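Local coordinates for protein tRNA (guanine-N(1)-)-methyltransferase (Corynebacterium diphtheriae, PDB 7KFF) that probably transfers a methyl group from S-adenosylmethionine to N1 of a guanine in tRNA, as expected of a knotted, dimeric TrmD-type methyltransferase, at residues A[35-40]-A[205-210]; A[55-58]-A[63-66]; A[254-257]-A[261-264]. All coordinates share one frame; numbering follows the deposited sequence.

Interaction 1 (A[35-40]-A[205-210])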
loop_
_atom_site.group_PDB
_atom_site.type_symbol
_atom_site.label_atom_id
_atom_site.label_comp_id
_atom_site.label_asym_id
_atom_site.label_seq_id
_atom_site.Cartn_x
_atom_site.Cartn_y
_atom_site.Cartn_z
ATOM N N ALA A 35 -4.764 -17.053 -2.002
ATOM C CA ALA A 35 -3.394 -17.101 -2.533
ATOM C C ALA A 35 -2.435 -17.557 -1.432
ATOM O O ALA A 35 -2.739 -18.520 -0.711
ATOM C CB ALA A 35 -3.047 -15.779 -3.215
ATOM N N LEU A 36 -1.278 -16.901 -1.271
ATOM C CA LEU A 36 -0.204 -17.461 -0.457
ATOM C C LEU A 36 -0.543 -17.456 1.031
ATOM O O LEU A 36 -0.156 -18.375 1.758
ATOM C CB LEU A 36 1.088 -16.704 -0.728
ATOM C CG LEU A 36 2.366 -17.386 -0.285
ATOM C CD1 LEU A 36 2.523 -18.685 -1.110
ATOM C CD2 LEU A 36 3.567 -16.485 -0.452
ATOM N N LEU A 37 -1.249 -16.428 1.518
ATOM C CA LEU A 37 -1.625 -16.435 2.931
ATOM C C LEU A 37 -2.606 -17.560 3.237
ATOM O O LEU A 37 -2.539 -18.167 4.309
ATOM C CB LEU A 37 -2.157 -15.076 3.388
ATOM C CG LEU A 37 -1.076 -14.115 3.906
ATOM C CD1 LEU A 37 -0.061 -13.763 2.873
ATOM C CD2 LEU A 37 -1.735 -12.864 4.476
ATOM N N GLY A 38 -3.504 -17.875 2.307
ATOM C CA GLY A 38 -4.355 -19.043 2.497
ATOM C C GLY A 38 -3.547 -20.326 2.609
ATOM O O GLY A 38 -3.834 -21.187 3.454
ATOM N N LYS A 39 -2.476 -20.431 1.807
ATOM C CA LYS A 39 -1.583 -21.583 1.887
ATOM C C LYS A 39 -0.866 -21.606 3.226
ATOM O O LYS A 39 -0.664 -22.671 3.820
ATOM C CB LYS A 39 -0.527 -21.511 0.783
ATOM C CG LYS A 39 -0.877 -22.061 -0.582
ATOM C CD LYS A 39 -2.322 -21.902 -0.929
ATOM C CE LYS A 39 -3.076 -23.175 -0.601
ATOM N NZ LYS A 39 -4.514 -22.928 -0.283
ATOM N N ALA A 40 -0.478 -20.425 3.724
ATOM C CA ALA A 40 0.187 -20.343 5.020
ATOM C C ALA A 40 -0.711 -20.864 6.130
ATOM O O ALA A 40 -0.239 -21.548 7.044
ATOM C CB ALA A 40 0.599 -18.902 5.305
ATOM N N VAL A 205 -1.860 -5.103 2.847
ATOM C CA VAL A 205 -0.502 -4.773 2.427
ATOM C C VAL A 205 0.506 -5.251 3.456
ATOM O O VAL A 205 1.482 -5.944 3.132
ATOM C CB VAL A 205 -0.379 -3.263 2.181
ATOM C CG1 VAL A 205 1.081 -2.860 2.075
ATOM C CG2 VAL A 205 -1.153 -2.842 0.935
ATOM N N ILE A 206 0.303 -4.867 4.710
ATOM C CA ILE A 206 1.255 -5.207 5.763
ATOM C C ILE A 206 1.310 -6.717 5.961
ATOM O O ILE A 206 2.388 -7.308 6.118
ATOM C CB ILE A 206 0.899 -4.451 7.054
ATOM C CG1 ILE A 206 1.117 -2.943 6.874
ATOM C CG2 ILE A 206 1.718 -4.980 8.210
ATOM C CD1 ILE A 206 0.448 -2.078 7.942
ATOM N N ALA A 207 0.150 -7.367 5.920
ATOM C CA ALA A 207 0.113 -8.814 6.080
ATOM C C ALA A 207 0.919 -9.522 5.000
ATOM O O ALA A 207 1.651 -10.471 5.302
ATOM C CB ALA A 207 -1.329 -9.304 6.129
ATOM N N GLU A 208 0.788 -9.095 3.744
ATOM C CA GLU A 208 1.580 -9.733 2.694
ATOM C C GLU A 208 3.070 -9.589 2.976
ATOM O O GLU A 208 3.832 -10.559 2.871
ATOM C CB GLU A 208 1.265 -9.137 1.319
ATOM C CG GLU A 208 -0.025 -9.589 0.706
ATOM C CD GLU A 208 -0.015 -9.638 -0.814
ATOM O OE1 GLU A 208 0.986 -9.227 -1.465
ATOM O OE2 GLU A 208 -1.038 -10.091 -1.355
ATOM N N ALA A 209 3.508 -8.373 3.297
ATOM C CA ALA A 209 4.929 -8.098 3.460
ATOM C C ALA A 209 5.514 -8.807 4.669
ATOM O O ALA A 209 6.683 -9.207 4.649
ATOM C CB ALA A 209 5.160 -6.599 3.549
ATOM N N VAL A 210 4.725 -8.968 5.727
ATOM C CA VAL A 210 5.180 -9.644 6.940
ATOM C C VAL A 210 5.129 -11.158 6.783
ATOM O O VAL A 210 6.104 -11.852 7.085
ATOM C CB VAL A 210 4.328 -9.177 8.136
ATOM C CG1 VAL A 210 4.613 -10.002 9.380
ATOM C CG2 VAL A 210 4.585 -7.689 8.397
#
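The carboxylate of E208, the one flat group among L37, A207 and E208, which meet across this contact, faces the subunit interface with both its oxygens engaged. OE1 accepts hydrogen bonds from the backbone nitrogens of I197 and G198 of the second subunit, and OE2 has a weak bond with the hydroxyl of Y28 of that subunit. Two backbone donors on one oxygen restrict how the carboxylate can turn. L37 lies instead beside the stem of E208: its CD1 is 4.4 Å from E208 CA and 4.7 Å from E208 CG.

The closer touch belongs to the other branch of the leucine. L37 CD2 meets A207 CB at 3.9 Å, methyl against methyl. The fork reaches this spot with chi1 at -89°, about thirty degrees past the staggered position, and the two methyls straddle the step from A207 to E208. The small alanine lets the leucine come up to its helix, although the CA atoms of L37 and E208 remain 7.4 Å apart. No hydrogen bond crosses between the segments, so the pairing rests on a modest apolar patch.

Further apolar residues complete it: L37 also packs on L46, A207 on L19 and L32, and I197 of the second subunit covers L37 from across the interface. Helix 35-42 is the connection of a beta-alpha-beta crossover between the neighbouring parallel strands 17-23 and 46-52, while helix 200-211 begins among the residues that line the S-adenosyl-L-homocysteine pocket. Their meeting, with the dimer partner closing over it, is consistent with the knotted alpha/beta core of a SPOUT methyltransferase.

Interaction 2 (A[55-58]-A[63-66]); sequences LWAE and SVDD
The carbonyl oxygen of S63 receives the shortest polar bond of this contact, 2.7 Å from a water that donates to it, while the methyl of A57 rests against the same oxygen, A57 CB to S63 O being 3.5 Å. The water also accepts from the backbone nitrogen of E58, but that second bond is weak, with E58 N 3.4 Å from the water oxygen. A single water, held well by S63 O and only weakly by E58 N, thus bridges two backbones that form no direct hydrogen bond here.

A57 fills the apolar side of the gap. Its CB points toward segment 63-66 and lies over the S63 backbone, with S63 N at 3.8 Å from A57 CB as well. V64 adds a looser touch through one branch only: CG1, beside its own backbone N at chi1 -57°, stands 4.4 Å from A57 CB.

The turn between the segments supplies the direct polar links. D59 OD1 accepts from S63 N, and K62 NZ donates to A57 O, so the backbone polar groups next to the methyl contact are engaged by side chains of the turn. The end of the W56 side chain leads away from segment 63-66. L55 CB lies over one face of its ring, offset toward the rim, its NE1 bonds to D88 OD2, and the indole packs on helix 79-90.

Beyond the turn, backbone bonds pair V64 with K78 and D66 with V76. The contact closes a compact loop that carries the chain from the 3-10 turn after parallel strand 46-52 into the small antiparallel pair of strands 65-66 and 76-77.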
loop_
_atom_site.group_PDB
_atom_site.type_symbol
_atom_site.label_atom_id
_atom_site.label_comp_id
_atom_site.label_asym_id
_atom_site.label_seq_id
_atom_site.Cartn_x
_atom_site.Cartn_y
_atom_site.Cartn_z
ATOM N N LEU A 55 -19.862 -5.375 16.830
ATOM C CA LEU A 55 -20.187 -6.258 17.939
ATOM C C LEU A 55 -20.075 -5.527 19.261
ATOM O O LEU A 55 -20.739 -5.897 20.227
ATOM C CB LEU A 55 -19.229 -7.446 17.959
ATOM C CG LEU A 55 -19.405 -8.485 16.858
ATOM C CD1 LEU A 55 -18.278 -9.515 16.930
ATOM C CD2 LEU A 55 -20.758 -9.156 16.976
ATOM N N TRP A 56 -19.239 -4.490 19.320
ATOM C CA TRP A 56 -18.996 -3.743 20.541
ATOM C C TRP A 56 -19.789 -2.436 20.616
ATOM O O TRP A 56 -19.585 -1.647 21.543
ATOM C CB TRP A 56 -17.495 -3.484 20.697
ATOM C CG TRP A 56 -16.720 -4.725 21.030
ATOM C CD1 TRP A 56 -16.489 -5.224 22.280
ATOM C CD2 TRP A 56 -16.093 -5.639 20.114
ATOM N NE1 TRP A 56 -15.766 -6.385 22.202
ATOM C CE2 TRP A 56 -15.498 -6.657 20.884
ATOM C CE3 TRP A 56 -15.962 -5.683 18.728
ATOM C CZ2 TRP A 56 -14.776 -7.698 20.309
ATOM C CZ3 TRP A 56 -15.256 -6.712 18.161
ATOM C CH2 TRP A 56 -14.662 -7.708 18.946
ATOM N N ALA A 57 -20.694 -2.190 19.676
ATOM C CA ALA A 57 -21.534 -0.998 19.725
ATOM C C ALA A 57 -22.760 -1.291 20.580
ATOM O O ALA A 57 -23.416 -2.324 20.408
ATOM C CB ALA A 57 -21.952 -0.566 18.324
ATOM N N GLU A 58 -23.072 -0.374 21.492
ATOM C CA GLU A 58 -24.091 -0.648 22.502
ATOM C C GLU A 58 -25.493 -0.271 22.041
ATOM O O GLU A 58 -26.438 -1.047 22.221
ATOM C CB GLU A 58 -23.757 0.094 23.799
ATOM C CG GLU A 58 -22.540 -0.447 24.538
ATOM C CD GLU A 58 -22.760 -1.841 25.114
ATOM O OE1 GLU A 58 -23.711 -2.533 24.693
ATOM O OE2 GLU A 58 -21.975 -2.246 26.000
ATOM N N SER A 63 -23.915 2.148 16.431
ATOM C CA SER A 63 -23.136 3.297 15.999
ATOM C C SER A 63 -21.679 3.144 16.409
ATOM O O SER A 63 -21.374 2.787 17.550
ATOM C CB SER A 63 -23.699 4.570 16.623
ATOM O OG SER A 63 -22.981 5.701 16.181
ATOM N N VAL A 64 -20.774 3.430 15.479
ATOM C CA VAL A 64 -19.343 3.363 15.749
ATOM C C VAL A 64 -18.642 4.705 15.565
ATOM O O VAL A 64 -17.418 4.781 15.740
ATOM C CB VAL A 64 -18.644 2.277 14.912
ATOM C CG1 VAL A 64 -19.262 0.924 15.160
ATOM C CG2 VAL A 64 -18.666 2.651 13.442
ATOM N N ASP A 65 -19.371 5.758 15.193
ATOM C CA ASP A 65 -18.751 7.029 14.847
ATOM C C ASP A 65 -19.653 8.177 15.269
ATOM O O ASP A 65 -20.853 8.001 15.492
ATOM C CB ASP A 65 -18.440 7.133 13.348
ATOM C CG ASP A 65 -19.663 6.940 12.480
ATOM O OD1 ASP A 65 -20.055 5.777 12.257
ATOM O OD2 ASP A 65 -20.233 7.943 12.030
ATOM N N ASP A 66 -19.055 9.361 15.383
ATOM C CA ASP A 66 -19.746 10.545 15.884
ATOM C C ASP A 66 -19.003 11.783 15.391
ATOM O O ASP A 66 -17.873 11.702 14.904
ATOM C CB ASP A 66 -19.836 10.457 17.420
ATOM C CG ASP A 66 -20.894 11.354 18.037
ATOM O OD1 ASP A 66 -21.654 12.042 17.318
ATOM O OD2 ASP A 66 -20.958 11.328 19.284
HETATM O O HOH W 1 -22.309 2.611 20.103
#

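Interaction 3 (A[254-257]-A[261-264]); sequences LTSG and KIER
I262 reaches from the helix toward residues 254-257, and its side chain can be followed atom by atom. CB makes no close touch, standing 4.7 Å from L254 CD2. At CB the chain divides. The CG2 branch, anti to the backbone N, meets L254 CD2 at 3.9 Å, the tightest approach of the pair. The other branch runs on through CG1, which lies 4.1 Å from S256 OG, and with chi2 at 163° it is nearly fully extended. Its tip, CD1, comes to 4.1 Å from that same hydroxyl and to 4.2 Å from G257 N, ending against the backbone where the loop bends.

L254 answers from a less direct start. Its CA–CB bond leads away from the helix, yet the far fork brings CD2 back, and the two side chains cross obliquely. F69 of the second subunit packs on L254 and G70 of that subunit on I262, so the apolar pair is closed over by the dimer partner. The contact lies where a loop turns into helix 259-277, in the helical C-terminal part of the chain, which in TrmD enzymes contributes to tRNA recognition.

S256 touches I262 with a hydroxyl already in use. OG is hydrogen-bonded to V253 O and N258 N, so the isoleucine meets a polar atom whose partners lie within the loop. G257 adopts a positive phi of 69°, which favours glycine and lets the chain swing round into the helix. Just ahead of the helix, the side-chain oxygen N258 OD1 accepts a hydrogen bond from K261 N.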
loop_
_atom_site.group_PDB
_atom_site.type_symbol
_atom_site.label_atom_id
_atom_site.label_comp_id
_atom_site.label_asym_id
_atom_site.label_seq_id
_atom_site.Cartn_x
_atom_site.Cartn_y
_atom_site.Cartn_z
ATOM N N LEU A 254 22.284 -12.831 -21.196
ATOM C CA LEU A 254 21.546 -13.799 -20.397
ATOM C C LEU A 254 21.538 -15.192 -21.011
ATOM O O LEU A 254 21.235 -16.157 -20.304
ATOM C CB LEU A 254 20.113 -13.317 -20.180
ATOM C CG LEU A 254 20.009 -12.006 -19.402
ATOM C CD1 LEU A 254 18.542 -11.597 -19.234
ATOM C CD2 LEU A 254 20.701 -12.109 -18.040
ATOM N N THR A 255 21.866 -15.322 -22.294
ATOM C CA THR A 255 21.961 -16.621 -22.948
ATOM C C THR A 255 23.405 -17.064 -23.152
ATOM O O THR A 255 23.659 -18.030 -23.883
ATOM C CB THR A 255 21.230 -16.594 -24.290
ATOM O OG1 THR A 255 21.883 -15.685 -25.178
ATOM C CG2 THR A 255 19.786 -16.145 -24.111
ATOM N N SER A 256 24.356 -16.377 -22.515
ATOM C CA SER A 256 25.771 -16.654 -22.721
ATOM C C SER A 256 26.289 -17.770 -21.826
ATOM O O SER A 256 27.352 -18.329 -22.111
ATOM C CB SER A 256 26.589 -15.400 -22.416
ATOM O OG SER A 256 26.607 -15.134 -21.019
ATOM N N GLY A 257 25.573 -18.101 -20.756
ATOM C CA GLY A 257 26.067 -19.055 -19.791
ATOM C C GLY A 257 27.236 -18.576 -18.965
ATOM O O GLY A 257 27.759 -19.353 -18.154
ATOM N N LYS A 261 29.571 -12.471 -16.181
ATOM C CA LYS A 261 29.010 -11.382 -16.975
ATOM C C LYS A 261 27.524 -11.202 -16.688
ATOM O O LYS A 261 27.010 -10.079 -16.702
ATOM C CB LYS A 261 29.191 -11.651 -18.464
ATOM C CG LYS A 261 30.629 -11.657 -18.938
ATOM C CD LYS A 261 30.666 -11.949 -20.431
ATOM C CE LYS A 261 31.127 -10.742 -21.224
ATOM N NZ LYS A 261 32.581 -10.485 -21.012
ATOM N N ILE A 262 26.806 -12.302 -16.466
ATOM C CA ILE A 262 25.389 -12.190 -16.139
ATOM C C ILE A 262 25.219 -11.461 -14.817
ATOM O O ILE A 262 24.344 -10.600 -14.674
ATOM C CB ILE A 262 24.720 -13.576 -16.129
ATOM C CG1 ILE A 262 24.639 -14.112 -17.560
ATOM C CG2 ILE A 262 23.347 -13.496 -15.468
ATOM C CD1 ILE A 262 24.390 -15.603 -17.643
ATOM N N GLU A 263 26.061 -11.782 -13.832
ATOM C CA GLU A 263 25.944 -11.126 -12.535
ATOM C C GLU A 263 26.262 -9.640 -12.641
ATOM O O GLU A 263 25.591 -8.812 -12.012
ATOM C CB GLU A 263 26.843 -11.818 -11.511
ATOM C CG GLU A 263 26.311 -11.735 -10.082
ATOM C CD GLU A 263 24.835 -12.127 -9.968
ATOM O OE1 GLU A 263 24.404 -13.066 -10.672
ATOM O OE2 GLU A 263 24.102 -11.471 -9.197
ATOM N N ARG A 264 27.258 -9.271 -13.452
ATOM C CA ARG A 264 27.539 -7.850 -13.640
ATOM C C ARG A 264 26.381 -7.151 -14.340
ATOM O O ARG A 264 26.012 -6.030 -13.971
ATOM C CB ARG A 264 28.833 -7.648 -14.429
ATOM C CG ARG A 264 29.169 -6.175 -14.686
ATOM C CD ARG A 264 29.343 -5.391 -13.378
ATOM N NE ARG A 264 29.294 -3.946 -13.584
ATOM C CZ ARG A 264 29.239 -3.052 -12.601
ATOM N NH1 ARG A 264 29.226 -3.455 -11.339
ATOM N NH2 ARG A 264 29.185 -1.761 -12.888
#

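The three contacts illustrate how chemistry follows place. Interaction 1 is fully buried near the centre of the chain and joins helices far apart in sequence, while interactions 2 and 3 each close a short local turn, their centres 60 Å apart. Interaction 2 lies far from the chain's centre yet is largely buried, and interaction 3 is half exposed. Methyl packing appears in all three, but interaction 2 adds a water bridge and interaction 3 sets an isoleucine against a serine hydroxyl. The second subunit borders all three, more closely interactions 1 and 3, while only D66 of interaction 2 reaches it; F69 and G70, which pack on interaction 3, belong in their own subunit to the loop just beyond segment 63-66.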